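Local coordinates for AxyAgu115A (Amphibacillus xylanus NBRC 15112, PDB 6NPS), which probably hydrolyses glycosidic links as a family GH115 alpha-glucuronidase, releasing glucuronic acid side groups from xylan, at residues R94-Q100 with Y159-E165; S167-G172 with R444-I448. The protein carries 3 engineered substitutions. All blocks are in the same frame, centred on the assembly; numbering follows the deposited sequence.

Contact 1 of 2, residues R94-Q100 with Y159-E165; sequences REVFLFQ and YKYVSKE
E165 meets R94, S163 meets F97, and F99 meets Y159 and Y161; within this contact strand 97-100 runs antiparallel to strand 160-162. E165, in the loop after strand 160-162, reaches across to R94: its OE2 takes the backbone N-H of R94 at 2.7 Å through the anti lone pair, while its CG lies 3.2 Å from R94 O. The carboxylate sits over the rim of one face of the R94 guanidinium, their planes 23° apart, too far for a salt bridge and with no N-H aimed at an oxygen, so the charges probably attract only at a distance. S163 does double duty. With its hydroxyl between the backbone N and the carbonyl carbon (chi1 66°), OG accepts the F97 N-H at 2.8 Å and donates to a water that also bridges E95 O and K164 O. Its CB meanwhile stands over the F97 ring face, 4.0 Å from the centroid, and its N-H returns a bond to F97 O. Regular pairing follows, F99 N to Y161 O and Y161 N to F99 O, both 2.8 Å. F99 CD2 lies 3.7 Å from Y159 CE1, which comes in at the F99 ring edge; the rings form an oblique pair, planes at 78°. Strand 160-162 is an outermost strand of the mixed sheet within this chain, with strand 109-117 on the far side of strand 97-106, and the rings of F97, F99 and Y161 gather round H129 of helix 120-133.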
loop_
_atom_site.group_PDB
_atom_site.type_symbol
_atom_site.label_atom_id
_atom_site.label_comp_id
_atom_site.label_asym_id
_atom_site.label_seq_id
_atom_site.Cartn_x
_atom_site.Cartn_y
_atom_site.Cartn_z
ATOM N N ARG A 94 21.455 -22.476 -54.300
ATOM C CA ARG A 94 20.551 -21.429 -53.852
ATOM C C ARG A 94 21.345 -20.370 -53.088
ATOM O O ARG A 94 21.974 -20.687 -52.078
ATOM C CB ARG A 94 19.469 -22.034 -52.961
ATOM C CG ARG A 94 18.416 -21.044 -52.447
ATOM C CD ARG A 94 17.295 -21.729 -51.631
ATOM N NE ARG A 94 17.637 -23.085 -51.193
ATOM C CZ ARG A 94 18.249 -23.405 -50.044
ATOM N NH1 ARG A 94 18.621 -22.467 -49.165
ATOM N NH2 ARG A 94 18.501 -24.680 -49.771
ATOM N N GLU A 95 21.306 -19.123 -53.564
ATOM C CA GLU A 95 21.869 -17.976 -52.855
ATOM C C GLU A 95 23.343 -18.184 -52.498
ATOM O O GLU A 95 23.781 -17.901 -51.385
ATOM C CB GLU A 95 21.027 -17.668 -51.611
ATOM C CG GLU A 95 19.557 -17.420 -51.984
ATOM C CD GLU A 95 18.639 -17.032 -50.814
ATOM O OE1 GLU A 95 18.969 -17.278 -49.638
ATOM O OE2 GLU A 95 17.546 -16.492 -51.093
ATOM N N VAL A 96 24.125 -18.667 -53.463
ATOM C CA VAL A 96 25.558 -18.868 -53.262
ATOM C C VAL A 96 26.338 -17.919 -54.181
ATOM O O VAL A 96 25.864 -17.555 -55.263
ATOM C CB VAL A 96 25.894 -20.360 -53.566
ATOM C CG1 VAL A 96 27.319 -20.529 -54.024
ATOM C CG2 VAL A 96 25.604 -21.233 -52.340
ATOM N N PHE A 97 27.579 -17.573 -53.812
ATOM C CA PHE A 97 28.390 -16.815 -54.761
ATOM C C PHE A 97 29.829 -17.303 -54.742
ATOM O O PHE A 97 30.281 -17.966 -53.804
ATOM C CB PHE A 97 28.331 -15.297 -54.483
ATOM C CG PHE A 97 28.823 -14.925 -53.130
ATOM C CD1 PHE A 97 30.171 -14.666 -52.920
ATOM C CD2 PHE A 97 27.950 -14.850 -52.061
ATOM C CE1 PHE A 97 30.634 -14.320 -51.646
ATOM C CE2 PHE A 97 28.398 -14.504 -50.799
ATOM C CZ PHE A 97 29.751 -14.242 -50.594
ATOM N N LEU A 98 30.522 -16.984 -55.825
ATOM C CA LEU A 98 31.960 -17.152 -55.974
ATOM C C LEU A 98 32.588 -15.770 -55.933
ATOM O O LEU A 98 32.085 -14.835 -56.567
ATOM C CB LEU A 98 32.274 -17.845 -57.304
ATOM C CG LEU A 98 33.713 -17.828 -57.817
ATOM C CD1 LEU A 98 34.596 -18.808 -57.010
ATOM C CD2 LEU A 98 33.726 -18.173 -59.299
ATOM N N PHE A 99 33.682 -15.638 -55.176
ATOM C CA PHE A 99 34.346 -14.359 -54.938
ATOM C C PHE A 99 35.819 -14.683 -55.187
ATOM O O PHE A 99 36.467 -15.332 -54.356
ATOM C CB PHE A 99 34.048 -13.895 -53.504
ATOM C CG PHE A 99 34.544 -12.522 -53.153
ATOM C CD1 PHE A 99 33.685 -11.425 -53.220
ATOM C CD2 PHE A 99 35.844 -12.350 -52.664
ATOM C CE1 PHE A 99 34.122 -10.154 -52.837
ATOM C CE2 PHE A 99 36.315 -11.086 -52.278
ATOM C CZ PHE A 99 35.443 -9.980 -52.368
ATOM N N GLN A 100 36.344 -14.306 -56.351
ATOM C CA GLN A 100 37.625 -14.852 -56.765
ATOM C C GLN A 100 38.421 -13.807 -57.530
ATOM O O GLN A 100 37.876 -13.139 -58.415
ATOM C CB GLN A 100 37.419 -16.098 -57.638
ATOM C CG GLN A 100 38.707 -16.757 -58.023
ATOM C CD GLN A 100 38.495 -18.020 -58.837
ATOM O OE1 GLN A 100 37.368 -18.354 -59.195
ATOM N NE2 GLN A 100 39.587 -18.719 -59.145
ATOM N N TYR A 159 43.105 -15.236 -54.315
ATOM C CA TYR A 159 41.958 -15.213 -53.415
ATOM C C TYR A 159 40.783 -15.918 -54.068
ATOM O O TYR A 159 40.498 -15.702 -55.246
ATOM C CB TYR A 159 41.564 -13.779 -53.049
ATOM C CG TYR A 159 40.716 -13.756 -51.819
ATOM C CD1 TYR A 159 39.328 -13.979 -51.882
ATOM C CD2 TYR A 159 41.293 -13.553 -50.573
ATOM C CE1 TYR A 159 38.560 -13.985 -50.733
ATOM C CE2 TYR A 159 40.540 -13.555 -49.419
ATOM C CZ TYR A 159 39.181 -13.763 -49.492
ATOM O OH TYR A 159 38.470 -13.765 -48.312
ATOM N N LYS A 160 40.123 -16.794 -53.308
ATOM C CA LYS A 160 38.956 -17.516 -53.807
ATOM C C LYS A 160 38.100 -17.938 -52.625
ATOM O O LYS A 160 38.595 -18.567 -51.689
ATOM C CB LYS A 160 39.351 -18.748 -54.639
ATOM C CG LYS A 160 38.138 -19.578 -55.145
ATOM C CD LYS A 160 38.605 -20.992 -55.557
ATOM C CE LYS A 160 37.558 -21.757 -56.324
ATOM N NZ LYS A 160 38.043 -23.116 -56.745
ATOM N N TYR A 161 36.819 -17.583 -52.669
ATOM C CA TYR A 161 35.879 -17.971 -51.635
ATOM C C TYR A 161 34.573 -18.329 -52.327
ATOM O O TYR A 161 34.142 -17.590 -53.219
ATOM C CB TYR A 161 35.676 -16.833 -50.612
ATOM C CG TYR A 161 34.580 -17.126 -49.619
ATOM C CD1 TYR A 161 34.717 -18.157 -48.690
ATOM C CD2 TYR A 161 33.386 -16.417 -49.644
ATOM C CE1 TYR A 161 33.699 -18.455 -47.801
ATOM C CE2 TYR A 161 32.364 -16.692 -48.744
ATOM C CZ TYR A 161 32.518 -17.713 -47.836
ATOM O OH TYR A 161 31.500 -17.981 -46.942
ATOM N N VAL A 162 33.981 -19.476 -51.950
ATOM C CA VAL A 162 32.667 -19.933 -52.428
ATOM C C VAL A 162 31.745 -20.049 -51.205
ATOM O O VAL A 162 32.001 -20.873 -50.316
ATOM C CB VAL A 162 32.767 -21.284 -53.162
ATOM C CG1 VAL A 162 31.395 -21.776 -53.606
ATOM C CG2 VAL A 162 33.752 -21.222 -54.355
ATOM N N SER A 163 30.699 -19.218 -51.129
ATOM C CA SER A 163 29.813 -19.238 -49.957
ATOM C C SER A 163 29.038 -20.563 -49.904
ATOM O O SER A 163 29.053 -21.356 -50.853
ATOM C CB SER A 163 28.856 -18.043 -50.002
ATOM O OG SER A 163 27.956 -18.155 -51.112
ATOM N N LYS A 164 28.296 -20.795 -48.823
ATOM C CA LYS A 164 27.496 -22.021 -48.703
ATOM C C LYS A 164 26.000 -21.690 -48.715
ATOM O O LYS A 164 25.618 -20.584 -48.333
ATOM C CB LYS A 164 27.860 -22.778 -47.424
ATOM C CG LYS A 164 29.325 -23.173 -47.332
ATOM C CD LYS A 164 29.658 -23.745 -45.964
ATOM C CE LYS A 164 30.994 -24.470 -45.979
ATOM N NZ LYS A 164 30.823 -25.949 -46.024
ATOM N N GLU A 165 25.145 -22.622 -49.147
ATOM C CA GLU A 165 23.717 -22.311 -49.166
ATOM C C GLU A 165 23.279 -21.915 -47.756
ATOM O O GLU A 165 23.787 -22.469 -46.770
ATOM C CB GLU A 165 22.902 -23.510 -49.657
ATOM C CG GLU A 165 22.878 -23.641 -51.172
ATOM C CD GLU A 165 22.093 -24.860 -51.687
ATOM O OE1 GLU A 165 22.099 -25.925 -51.034
ATOM O OE2 GLU A 165 21.456 -24.739 -52.751
HETATM O O HOH W 1 25.616 -18.107 -49.580
#

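Contact 2 of 2, residues S167-G172 with R444-I448; sequences SVKYRG and RDLWI
V168 turns CG1 anti to its backbone N (chi1 175°), which leaves CG2 beside that N and directed at W447, whose own CG stands anti to the carbonyl carbon (chi1 -78°). With chi2 at 14°, this brings a face of the indole to the valine: CG2 lies over the centre of the ring system, 3.9 Å from the centroid of the five-membered ring, and CG1 rests near W447 CG and CD1. The two side chains cross at about a right angle. An alanine in place of W447 would probably leave the V168 methyls without the aromatic face they lie on and open a gap toward helices 428-440 and 458-469, both of which the indole touches. Its NE1 is held outside the segments by V443 O. On the sheet face of Y170 and L446, Y170 CB packs on L446 CG at 3.8 Å. The backbones join in parallel: Y170 N donates to D445 O at 2.8 Å, Y170 O accepts W447 N at 2.8 Å, and G172 N reaches W447 O at 3.0 Å. Ahead of the strands comes a weak 3.5 Å hydrogen bond from K169 N to R444 O, while a water bridges S167 O and R444 O. R171 NH1 donates to V168 O at 2.9 Å, in the guanidinium plane, while its NH2 bonds to K209 O. Strands 170-174 and 446-450 are the first and last of eight in a parallel sheet; their pairing is the closure of first on eighth strand characteristic of a TIM (beta/alpha)8 barrel, consistent with the GH115 family.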
loop_
_atom_site.group_PDB
_atom_site.type_symbol
_atom_site.label_atom_id
_atom_site.label_comp_id
_atom_site.label_asym_id
_atom_site.label_seq_id
_atom_site.Cartn_x
_atom_site.Cartn_y
_atom_site.Cartn_z
ATOM N N SER A 167 21.582 -21.790 -44.198
ATOM C CA SER A 167 21.069 -22.911 -43.412
ATOM C C SER A 167 19.542 -22.879 -43.336
ATOM O O SER A 167 18.895 -23.933 -43.296
ATOM C CB SER A 167 21.658 -22.898 -41.990
ATOM O OG SER A 167 23.053 -22.729 -41.997
ATOM N N VAL A 168 18.939 -21.689 -43.355
ATOM C CA VAL A 168 17.485 -21.575 -43.316
ATOM C C VAL A 168 17.010 -20.966 -44.645
ATOM O O VAL A 168 17.534 -19.941 -45.103
ATOM C CB VAL A 168 16.991 -20.754 -42.097
ATOM C CG1 VAL A 168 15.433 -20.564 -42.167
ATOM C CG2 VAL A 168 17.445 -21.412 -40.746
ATOM N N LYS A 169 16.003 -21.583 -45.255
ATOM C CA LYS A 169 15.649 -21.212 -46.632
ATOM C C LYS A 169 15.077 -19.793 -46.751
ATOM O O LYS A 169 15.450 -19.044 -47.677
ATOM C CB LYS A 169 14.666 -22.210 -47.214
ATOM C CG LYS A 169 14.507 -22.002 -48.742
ATOM C CD LYS A 169 13.613 -23.082 -49.366
ATOM C CE LYS A 169 13.587 -22.964 -50.895
ATOM N NZ LYS A 169 12.623 -23.927 -51.532
ATOM N N TYR A 170 14.164 -19.405 -45.848
ATOM C CA TYR A 170 13.570 -18.064 -45.835
ATOM C C TYR A 170 13.855 -17.384 -44.496
ATOM O O TYR A 170 13.567 -17.955 -43.438
ATOM C CB TYR A 170 12.069 -18.145 -46.053
ATOM C CG TYR A 170 11.699 -18.858 -47.343
ATOM C CD1 TYR A 170 12.009 -18.292 -48.587
ATOM C CD2 TYR A 170 11.067 -20.111 -47.331
ATOM C CE1 TYR A 170 11.646 -18.901 -49.749
ATOM C CE2 TYR A 170 10.704 -20.745 -48.536
ATOM C CZ TYR A 170 11.009 -20.125 -49.729
ATOM O OH TYR A 170 10.695 -20.705 -50.941
ATOM N N ARG A 171 14.394 -16.160 -44.542
ATOM C CA ARG A 171 15.024 -15.544 -43.359
ATOM C C ARG A 171 14.677 -14.062 -43.371
ATOM O O ARG A 171 15.009 -13.368 -44.340
ATOM C CB ARG A 171 16.569 -15.694 -43.359
ATOM C CG ARG A 171 17.169 -17.094 -43.603
ATOM C CD ARG A 171 18.704 -17.036 -43.911
ATOM N NE ARG A 171 19.024 -16.157 -45.039
ATOM C CZ ARG A 171 18.782 -16.458 -46.321
ATOM N NH1 ARG A 171 18.245 -17.647 -46.647
ATOM N NH2 ARG A 171 19.122 -15.585 -47.268
ATOM N N GLY A 172 14.013 -13.559 -42.334
ATOM C CA GLY A 172 13.740 -12.134 -42.348
ATOM C C GLY A 172 13.032 -11.633 -41.108
ATOM O O GLY A 172 13.099 -12.236 -40.032
ATOM N N ARG A 444 13.426 -25.501 -40.069
ATOM C CA ARG A 444 14.564 -25.065 -40.858
ATOM C C ARG A 444 14.204 -24.381 -42.161
ATOM O O ARG A 444 15.115 -23.958 -42.875
ATOM C CB ARG A 444 15.471 -26.263 -41.176
ATOM C CG ARG A 444 16.110 -26.838 -39.942
ATOM C CD ARG A 444 16.871 -28.098 -40.228
ATOM N NE ARG A 444 17.249 -28.729 -38.977
ATOM C CZ ARG A 444 18.011 -29.812 -38.891
ATOM N NH1 ARG A 444 18.490 -30.385 -40.005
ATOM N NH2 ARG A 444 18.272 -30.343 -37.709
ATOM N N ASP A 445 12.929 -24.253 -42.502
ATOM C CA ASP A 445 12.587 -23.681 -43.798
ATOM C C ASP A 445 12.316 -22.188 -43.750
ATOM O O ASP A 445 12.624 -21.475 -44.710
ATOM C CB ASP A 445 11.381 -24.413 -44.370
ATOM C CG ASP A 445 11.787 -25.743 -45.012
ATOM O OD1 ASP A 445 12.184 -26.678 -44.269
ATOM O OD2 ASP A 445 11.742 -25.835 -46.259
ATOM N N LEU A 446 11.783 -21.679 -42.649
ATOM C CA LEU A 446 11.464 -20.261 -42.615
ATOM C C LEU A 446 11.649 -19.755 -41.196
ATOM O O LEU A 446 11.162 -20.383 -40.255
ATOM C CB LEU A 446 10.011 -20.041 -43.100
ATOM C CG LEU A 446 9.530 -18.595 -43.202
ATOM C CD1 LEU A 446 8.419 -18.470 -44.283
ATOM C CD2 LEU A 446 8.953 -18.160 -41.880
ATOM N N TRP A 447 12.328 -18.614 -41.038
ATOM C CA TRP A 447 12.490 -17.978 -39.738
ATOM C C TRP A 447 12.163 -16.509 -39.915
ATOM O O TRP A 447 12.809 -15.826 -40.720
ATOM C CB TRP A 447 13.935 -18.057 -39.185
ATOM C CG TRP A 447 14.420 -19.327 -38.569
ATOM C CD1 TRP A 447 13.841 -20.577 -38.631
ATOM C CD2 TRP A 447 15.634 -19.482 -37.820
ATOM N NE1 TRP A 447 14.616 -21.481 -37.948
ATOM C CE2 TRP A 447 15.730 -20.837 -37.450
ATOM C CE3 TRP A 447 16.654 -18.600 -37.427
ATOM C CZ2 TRP A 447 16.796 -21.331 -36.708
ATOM C CZ3 TRP A 447 17.728 -19.110 -36.668
ATOM C CH2 TRP A 447 17.784 -20.466 -36.345
ATOM N N ILE A 448 11.220 -15.992 -39.136
ATOM C CA ILE A 448 10.952 -14.563 -39.211
ATOM C C ILE A 448 10.788 -14.017 -37.787
ATOM O O ILE A 448 10.235 -14.691 -36.911
ATOM C CB ILE A 448 9.713 -14.312 -40.100
ATOM C CG1 ILE A 448 9.440 -12.804 -40.231
ATOM C CG2 ILE A 448 8.492 -15.112 -39.573
ATOM C CD1 ILE A 448 8.585 -12.414 -41.478
HETATM O O HOH W 2 16.823 -25.065 -45.005
#

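Overall arrangement
Contact 1 and contact 2 follow one another along the chain, with centres about 19 Å apart: the chain leaves strand 160-162 of the mixed sheet and, a few residues on, enters strand 170-174 of the barrel. A salt bridge ties them across this junction, E95 OE1 to R171 NH2 at 2.9 Å, and E95 also reaches R121 and N211, so one buried carboxylate connects helix 120-133 with the barrel. R94 CD packs on K169 CE at 4.0 Å beside it. A glycerol, probably from the crystallisation liquor, is hydrogen-bonded to Y159 OH in contact 1; in contact 2 the nearest atom of a bound glycerol is about 4 Å from the R444 side chain.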